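Local coordinates for putative periplasmic protein (Bacteroides vulgatus ATCC 8482, PDB 3DUE) that is of unknown function but belongs to a family of bacterial periplasmic PepSY-like proteins with a possible inhibitory role, at residues 49-53 and 65-70; 41-45 and 55-59. All coordinates share one frame; numbering follows the deposited sequence.

Interaction 1. Residues 49-53 and 65-70. With CAC (cacodylate ion), chain B.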
ATOM      1  N   THR A  49       4.691  -5.506  13.258  1.00 23.51           N
ATOM      2  CA  THR A  49       5.521  -5.124  14.418  1.00 22.71           C
ATOM      3  C   THR A  49       6.752  -4.247  14.061  1.00 22.80           C
ATOM      4  O   THR A  49       7.229  -3.505  14.882  1.00 24.44           O
ATOM      5  CB  THR A  49       5.938  -6.323  15.254  1.00 22.35           C
ATOM      6  OG1 THR A  49       6.766  -7.207  14.478  1.00 23.47           O
ATOM      7  CG2 THR A  49       4.695  -7.052  15.778  1.00 22.38           C
ATOM      8  N   ASN A  50       7.188  -4.283  12.817  1.00 24.44           N
ATOM      9  CA  ASN A  50       8.273  -3.428  12.360  1.00 24.71           C
ATOM     10  C   ASN A  50       7.799  -2.036  11.919  1.00 23.88           C
ATOM     11  O   ASN A  50       8.641  -1.209  11.510  1.00 23.51           O
ATOM     12  CB  ASN A  50       9.075  -4.089  11.227  1.00 24.21           C
ATOM     13  CG  ASN A  50       8.350  -4.074   9.905  1.00 25.99           C
ATOM     14  OD1 ASN A  50       7.124  -4.017   9.847  1.00 23.47           O
ATOM     15  ND2 ASN A  50       9.125  -4.140   8.812  1.00 26.09           N
ATOM     16  N   GLY A  51       6.483  -1.781  11.997  1.00 22.99           N
ATOM     17  CA  GLY A  51       5.918  -0.470  11.668  1.00 23.05           C
ATOM     18  C   GLY A  51       5.348  -0.366  10.261  1.00 22.73           C
ATOM     19  O   GLY A  51       4.695   0.639   9.943  1.00 23.26           O
ATOM     20  N   ASP A  52       5.620  -1.359   9.404  1.00 22.07           N
ATOM     21  CA  ASP A  52       5.101  -1.344   8.013  1.00 22.94           C
ATOM     22  C   ASP A  52       3.585  -1.570   8.029  1.00 24.00           C
ATOM     23  O   ASP A  52       3.083  -2.274   8.895  1.00 22.81           O
ATOM     24  CB  ASP A  52       5.857  -2.333   7.130  1.00 22.56           C
ATOM     25  CG  ASP A  52       7.244  -1.840   6.784  1.00 23.33           C
ATOM     26  OD1 ASP A  52       7.546  -0.612   6.970  1.00 22.55           O
ATOM     27  OD2 ASP A  52       8.023  -2.685   6.283  1.00 23.83           O
ATOM     28  N   LYS A  53       2.872  -0.877   7.141  1.00 24.07           N
ATOM     29  CA  LYS A  53       1.410  -0.819   7.175  1.00 24.89           C
ATOM     30  C   LYS A  53       0.773  -1.047   5.831  1.00 25.04           C
ATOM     31  O   LYS A  53       1.269  -0.560   4.812  1.00 25.39           O
ATOM     32  CB  LYS A  53       0.975   0.557   7.747  1.00 26.63           C
ATOM     33  CG  LYS A  53      -0.461   0.986   7.431  1.00 27.63           C
ATOM     34  CD  LYS A  53      -0.852   2.234   8.140  1.00 30.06           C
ATOM     35  CE  LYS A  53      -2.377   2.607   7.931  1.00 30.72           C
ATOM     36  NZ  LYS A  53      -2.809   2.627   6.540  1.00 32.75           N
ATOM     37  N   VAL A  65       0.431   0.421   0.554  1.00 23.72           N
ATOM     38  CA  VAL A  65       1.536  -0.441   0.979  1.00 23.50           C
ATOM     39  C   VAL A  65       2.599   0.559   1.443  1.00 23.78           C
ATOM     40  O   VAL A  65       3.309   1.143   0.651  1.00 23.15           O
ATOM     41  CB  VAL A  65       2.039  -1.375  -0.124  1.00 26.27           C
ATOM     42  CG1 VAL A  65       3.210  -2.236   0.369  1.00 24.70           C
ATOM     43  CG2 VAL A  65       0.901  -2.233  -0.603  1.00 27.68           C
ATOM     44  N   ASN A  66       2.633   0.792   2.747  1.00 22.72           N
ATOM     45  CA  ASN A  66       3.508   1.791   3.352  1.00 22.50           C
ATOM     46  C   ASN A  66       4.634   1.097   4.100  1.00 23.91           C
ATOM     47  O   ASN A  66       4.500   0.718   5.305  1.00 21.51           O
ATOM     48  CB  ASN A  66       2.645   2.670   4.250  1.00 23.45           C
ATOM     49  CG  ASN A  66       3.355   3.803   4.845  1.00 23.31           C
ATOM     50  OD1 ASN A  66       4.604   3.803   5.011  1.00 25.18           O
ATOM     51  ND2 ASN A  66       2.577   4.810   5.226  1.00 24.24           N
ATOM     52  N   CYS A  67       5.740   0.901   3.368  1.00 23.12           N
ATOM     53  CA  CYS A  67       6.927   0.228   3.889  1.00 22.34           C
ATOM     54  C   CYS A  67       8.048   1.210   4.221  1.00 22.63           C
ATOM     55  O   CYS A  67       9.185   1.023   3.837  1.00 21.38           O
ATOM     56  CB  CYS A  67       7.371  -0.879   2.902  1.00 21.58           C
ATOM     57  SG  CYS A  67       6.166  -2.175   2.820  1.00 23.71           S
ATOM     58  N   LYS A  68       7.702   2.286   4.934  1.00 22.48           N
ATOM     59  CA  LYS A  68       8.684   3.337   5.253  1.00 22.46           C
ATOM     60  C   LYS A  68       9.830   2.849   6.148  1.00 21.06           C
ATOM     61  O   LYS A  68      10.837   3.522   6.266  1.00 20.09           O
ATOM     62  CB  LYS A  68       7.984   4.563   5.883  1.00 23.57           C
ATOM     63  CG  LYS A  68       7.557   4.350   7.332  1.00 23.33           C
ATOM     64  CD  LYS A  68       7.014   5.644   7.999  1.00 24.87           C
ATOM     65  CE  LYS A  68       5.597   5.962   7.649  1.00 24.50           C
ATOM     66  NZ  LYS A  68       4.686   4.961   8.216  1.00 22.88           N
ATOM     67  N   TYR A  69       9.670   1.674   6.776  1.00 20.83           N
ATOM     68  CA  TYR A  69      10.700   1.102   7.639  1.00 22.24           C
ATOM     69  C   TYR A  69      11.491   0.028   6.923  1.00 22.95           C
ATOM     70  O   TYR A  69      12.369  -0.577   7.518  1.00 22.39           O
ATOM     71  CB  TYR A  69      10.086   0.547   8.933  1.00 23.27           C
ATOM     72  CG  TYR A  69       9.290   1.575   9.684  1.00 21.97           C
ATOM     73  CD1 TYR A  69       9.906   2.483  10.518  1.00 23.00           C
ATOM     74  CD2 TYR A  69       7.917   1.623   9.562  1.00 22.58           C
ATOM     75  CE1 TYR A  69       9.163   3.437  11.215  1.00 25.00           C
ATOM     76  CE2 TYR A  69       7.179   2.562  10.237  1.00 23.34           C
ATOM     77  CZ  TYR A  69       7.799   3.468  11.066  1.00 23.59           C
ATOM     78  OH  TYR A  69       7.062   4.441  11.739  1.00 24.03           O
ATOM     79  N   SER A  70      11.157  -0.240   5.666  1.00 21.58           N
ATOM     80  CA  SER A  70      11.923  -1.213   4.856  1.00 22.12           C
ATOM     81  C   SER A  70      11.843  -0.704   3.387  1.00 21.68           C
ATOM     82  O   SER A  70      12.426   0.321   3.080  1.00 20.94           O
ATOM     83  CB  SER A  70      11.422  -2.648   5.095  1.00 23.55           C
ATOM     84  OG  SER A  70      10.062  -2.866   4.719  1.00 21.08           O
TER
HETATM   85 AS   CAC B   1       3.347   3.880  11.738  1.00 23.44          AS
HETATM   86  O1  CAC B   1       4.690   4.631  10.895  1.00 22.48           O
HETATM   87  O2  CAC B   1       2.361   3.009  10.574  1.00 26.09           O
HETATM   88  C1  CAC B   1       3.928   2.560  13.088  1.00 23.55           C
HETATM   89  C2  CAC B   1       2.267   5.309  12.510  1.00 20.57           C
HETATM   90  O   HOH W   1       4.522   2.246   7.670  1.00 12.53           O
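Asp52 grips the turn Cys67-Ser70 with both carboxylate oxygens. OD2 accepts the hydroxyl of Ser70, with OG 2.6 Å from Asp52 OD2, while the backbone N of Tyr69 gives its hydrogen to Asp52 OD1 at 3.1 Å, on the syn lone pair. Two firm donors, one to each oxygen, thus pin the buried carboxylate, with a weak third from Asn50 ND2 to OD2, and their hydrogen bonds would probably favour its ionised form. The short, forked side chain of aspartate suits this place, and the type I turn, closed by Ser70 N to Cys67 O, presents both firm donors to it. Alongside, Lys53 and Asn66 form an antiparallel hydrogen-bonded pair: Lys53 N meets Asn66 O at 2.9 Å and Asn66 N meets Lys53 O at 2.8 Å.

The Tyr69 ring edge packs directly on the Gly51 backbone, with Gly51 O 3.2 Å from Tyr69 CE2. Glycine suits the place through Gly51's positive phi (98°) and its lack of a side chain beside Tyr69. Behind Asp52, Asn50 OD1 takes the N-H of Asp52 in an Asx turn. Tyr69 OH (2.5 Å) and Lys68 NZ (2.7 Å) both donate to O1 of a cacodylate, probably from the crystallisation liquor. Lys68 reaches it through a chain bent at chi3 (80°) and chi4 (67°), and its NZ also donates to a water bridging Gly51 O and Asn66 O.

Outside, Asn66 ND2 bonds Glu64. The contact ties the loop between strands 41-48 and 53-56 to the end of strand 62-66, whose other neighbour is strand 94-99.

Interaction 2. Residues 41-45 and 55-59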
ATOM      1  N   ASP A  41     -18.437   2.496   2.589  1.00 24.67           N
ATOM      2  CA  ASP A  41     -17.209   1.848   2.120  1.00 28.74           C
ATOM      3  C   ASP A  41     -16.390   1.309   3.280  1.00 28.77           C
ATOM      4  O   ASP A  41     -16.083   2.026   4.230  1.00 30.83           O
ATOM      5  CB  ASP A  41     -16.374   2.803   1.277  1.00 31.07           C
ATOM      6  CG  ASP A  41     -16.994   3.062  -0.078  1.00 35.12           C
ATOM      7  OD1 ASP A  41     -17.474   2.101  -0.732  1.00 37.87           O
ATOM      8  OD2 ASP A  41     -17.029   4.236  -0.501  1.00 38.22           O
ATOM      9  N   LYS A  42     -16.055   0.027   3.238  1.00 28.68           N
ATOM     10  CA  LYS A  42     -15.283  -0.538   4.316  1.00 27.97           C
ATOM     11  C   LYS A  42     -13.887  -0.642   3.822  1.00 27.04           C
ATOM     12  O   LYS A  42     -13.653  -0.761   2.598  1.00 25.27           O
ATOM     13  CB  LYS A  42     -15.794  -1.914   4.727  1.00 29.66           C
ATOM     14  CG  LYS A  42     -17.147  -1.912   5.410  1.00 31.66           C
ATOM     15  CD  LYS A  42     -17.650  -3.343   5.566  1.00 32.97           C
ATOM     16  CE  LYS A  42     -19.113  -3.373   5.944  1.00 33.55           C
ATOM     17  NZ  LYS A  42     -19.780  -4.710   5.765  1.00 33.97           N
ATOM     18  N   SER A  43     -12.956  -0.516   4.765  1.00 24.40           N
ATOM     19  CA  SER A  43     -11.549  -0.694   4.505  1.00 24.31           C
ATOM     20  C   SER A  43     -10.940  -1.435   5.699  1.00 24.25           C
ATOM     21  O   SER A  43     -11.512  -1.464   6.790  1.00 22.72           O
ATOM     22  CB  SER A  43     -10.834   0.608   4.219  1.00 26.45           C
ATOM     23  OG  SER A  43     -10.919   1.493   5.312  1.00 25.90           O
ATOM     24  N   TYR A  44      -9.782  -2.032   5.458  1.00 22.60           N
ATOM     25  CA  TYR A  44      -9.085  -2.823   6.448  1.00 23.07           C
ATOM     26  C   TYR A  44      -7.657  -2.292   6.558  1.00 22.74           C
ATOM     27  O   TYR A  44      -7.099  -1.901   5.539  1.00 23.04           O
ATOM     28  CB  TYR A  44      -9.069  -4.281   5.968  1.00 23.16           C
ATOM     29  CG  TYR A  44     -10.447  -4.857   5.839  1.00 23.59           C
ATOM     30  CD1 TYR A  44     -11.074  -5.435   6.939  1.00 24.15           C
ATOM     31  CD2 TYR A  44     -11.133  -4.823   4.624  1.00 24.27           C
ATOM     32  CE1 TYR A  44     -12.320  -5.931   6.837  1.00 24.20           C
ATOM     33  CE2 TYR A  44     -12.391  -5.348   4.502  1.00 22.93           C
ATOM     34  CZ  TYR A  44     -12.987  -5.890   5.626  1.00 24.63           C
ATOM     35  OH  TYR A  44     -14.236  -6.453   5.556  1.00 24.13           O
ATOM     36  N   ASP A  45      -7.121  -2.220   7.767  1.00 23.31           N
ATOM     37  CA  ASP A  45      -5.738  -1.743   7.983  1.00 24.98           C
ATOM     38  C   ASP A  45      -4.998  -2.744   8.827  1.00 24.59           C
ATOM     39  O   ASP A  45      -5.590  -3.327   9.738  1.00 26.46           O
ATOM     40  CB  ASP A  45      -5.698  -0.367   8.619  1.00 27.29           C
ATOM     41  CG  ASP A  45      -6.390   0.698   7.743  1.00 30.21           C
ATOM     42  OD1 ASP A  45      -7.609   0.835   7.850  1.00 33.12           O
ATOM     43  OD2 ASP A  45      -5.696   1.406   6.959  1.00 32.69           O
ATOM     44  N   GLU A  55      -3.228  -1.079   3.891  1.00 22.90           N
ATOM     45  CA  GLU A  55      -4.655  -0.779   3.858  1.00 24.26           C
ATOM     46  C   GLU A  55      -5.226  -1.506   2.626  1.00 23.22           C
ATOM     47  O   GLU A  55      -4.624  -1.521   1.546  1.00 21.73           O
ATOM     48  CB  GLU A  55      -4.940   0.698   3.671  1.00 25.75           C
ATOM     49  CG  GLU A  55      -6.416   1.091   3.751  1.00 26.93           C
ATOM     50  CD  GLU A  55      -6.655   2.511   3.300  1.00 29.81           C
ATOM     51  OE1 GLU A  55      -6.193   2.878   2.164  1.00 33.35           O
ATOM     52  OE2 GLU A  55      -7.331   3.250   4.071  1.00 31.22           O
ATOM     53  N   PHE A  56      -6.431  -2.030   2.788  1.00 23.17           N
ATOM     54  CA  PHE A  56      -7.136  -2.771   1.756  1.00 21.51           C
ATOM     55  C   PHE A  56      -8.528  -2.241   1.629  1.00 22.90           C
ATOM     56  O   PHE A  56      -9.072  -1.739   2.616  1.00 22.63           O
ATOM     57  CB  PHE A  56      -7.275  -4.234   2.150  1.00 22.59           C
ATOM     58  CG  PHE A  56      -5.963  -4.953   2.408  1.00 23.35           C
ATOM     59  CD1 PHE A  56      -5.278  -5.522   1.360  1.00 21.76           C
ATOM     60  CD2 PHE A  56      -5.452  -5.092   3.714  1.00 23.14           C
ATOM     61  CE1 PHE A  56      -4.127  -6.201   1.560  1.00 22.25           C
ATOM     62  CE2 PHE A  56      -4.288  -5.747   3.932  1.00 22.03           C
ATOM     63  CZ  PHE A  56      -3.621  -6.340   2.850  1.00 22.77           C
ATOM     64  N   ASP A  57      -9.116  -2.384   0.443  1.00 23.57           N
ATOM     65  CA  ASP A  57     -10.476  -1.932   0.206  1.00 23.93           C
ATOM     66  C   ASP A  57     -11.430  -2.994   0.717  1.00 24.13           C
ATOM     67  O   ASP A  57     -10.985  -3.982   1.315  1.00 21.43           O
ATOM     68  CB  ASP A  57     -10.713  -1.550  -1.266  1.00 25.56           C
ATOM     69  CG  ASP A  57     -10.675  -2.742  -2.235  1.00 25.17           C
ATOM     70  OD1 ASP A  57     -10.667  -3.920  -1.834  1.00 23.06           O
ATOM     71  OD2 ASP A  57     -10.667  -2.463  -3.441  1.00 26.84           O
ATOM     72  N   LYS A  58     -12.724  -2.797   0.478  1.00 23.96           N
ATOM     73  CA  LYS A  58     -13.774  -3.702   0.990  1.00 25.39           C
ATOM     74  C   LYS A  58     -13.687  -5.145   0.465  1.00 24.52           C
ATOM     75  O   LYS A  58     -14.282  -6.059   1.060  1.00 23.76           O
ATOM     76  CB  LYS A  58     -15.156  -3.149   0.667  1.00 25.98           C
ATOM     77  CG  LYS A  58     -15.490  -3.116  -0.808  1.00 27.60           C
ATOM     78  CD  LYS A  58     -16.802  -2.412  -1.069  1.00 28.79           C
ATOM     79  CE  LYS A  58     -17.121  -2.418  -2.566  1.00 30.49           C
ATOM     80  NZ  LYS A  58     -18.506  -1.900  -2.883  1.00 31.57           N
ATOM     81  N   LYS A  59     -12.969  -5.321  -0.639  1.00 24.14           N
ATOM     82  CA  LYS A  59     -12.758  -6.622  -1.251  1.00 24.51           C
ATOM     83  C   LYS A  59     -11.352  -7.185  -0.969  1.00 23.45           C
ATOM     84  O   LYS A  59     -11.001  -8.244  -1.492  1.00 24.24           O
ATOM     85  CB  LYS A  59     -13.021  -6.533  -2.752  1.00 25.44           C
ATOM     86  CG  LYS A  59     -14.464  -6.108  -3.066  1.00 26.17           C
ATOM     87  CD  LYS A  59     -14.720  -6.231  -4.511  1.00 27.53           C
ATOM     88  CE  LYS A  59     -15.794  -5.335  -4.980  1.00 28.09           C
ATOM     89  NZ  LYS A  59     -15.839  -5.417  -6.448  1.00 27.75           N
TER
HETATM   90  O   HOH W   2      -8.598   2.308   6.227  1.00 24.16           O
HETATM   91  O   HOH W   3     -15.664  -5.869   3.229  1.00 19.28           O
HETATM   92  O   HOH W   4      -4.804   3.883   5.936  1.00 38.44           O
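Tyr44 and Phe56 face each other as an antiparallel hydrogen-bonded pair, and here the contact is tight. Tyr44 N reaches Phe56 O at 2.9 Å, and Phe56 N reaches Tyr44 O at 2.8 Å, while their CB atoms pack 4.2 Å apart. Both side chains leave the same face of the sheet. With CG anti to the carbonyl carbon (chi1 -62°), the Tyr44 ring lies along the backbone of 57-58 and turns its edge to it: Asp57 O is near the ring plane, 3.4 Å from Tyr44 CD2. Tyrosine fits here because its ring touches Leu13, Pro14 and Met35 while its OH hydrogen-bonds a water that donates to Lys58 O; the wholly apolar Phe56 suits its buried place against Trp62.

The opposite face is polar and linked partly through water. Asp45 and Glu55, a non-hydrogen-bonded pair, run side by side, their carboxylate planes turned 51° apart. Asp45 OD2 rests 3.3 Å from the CG of Glu55, and the two acids come close at 3.8 Å between Asp45 OD2 and Glu55 OE2. This unfavourable proximity is probably eased by the salt bridge from Lys53 to Asp45 and by a water that accepts from Ser43 OG and donates to Glu55 OE2; its approach to Asp45 OD1 is doubtfully short. Glu55 OE1 is held by Thr63 OG1. The loose part is the exposed Lys42/Lys58 end, where Lys42 O and Lys58 N are 3.1 Å apart but too poorly angled for a hydrogen bond. Asp57 leads the chain toward the next strand, its OD1 accepting from Lys59 N in an Asx turn and from Ile61 N.

This is the open end of the hairpin 41-48/53-56, flanked by strand 30-38 beside 41-48 and strand 62-66 beside 53-56.

How the interactions relate
Interactions 1 and 2 belong to one continuous antiparallel sheet and lie about 18 Å apart between centres. Strand 53-56 joins them: residues 49-53 of interaction 1 lead into it, and residues 55-59 of interaction 2 leave it. The direct link is a salt bridge, with Lys53 NZ 3.2 Å from Asp45 OD2, so a lysine whose backbone pairs with 62-66 probably offsets the charge of an acid on 41-48. The segments alternate, so the pairings overlap along the chain, and strand 53-56 has 41-48 on one side and 62-66 on the other. The cacodylate lies at interaction 1, where Lys68 and Tyr69 bind it, and gives no firm evidence of a natural site.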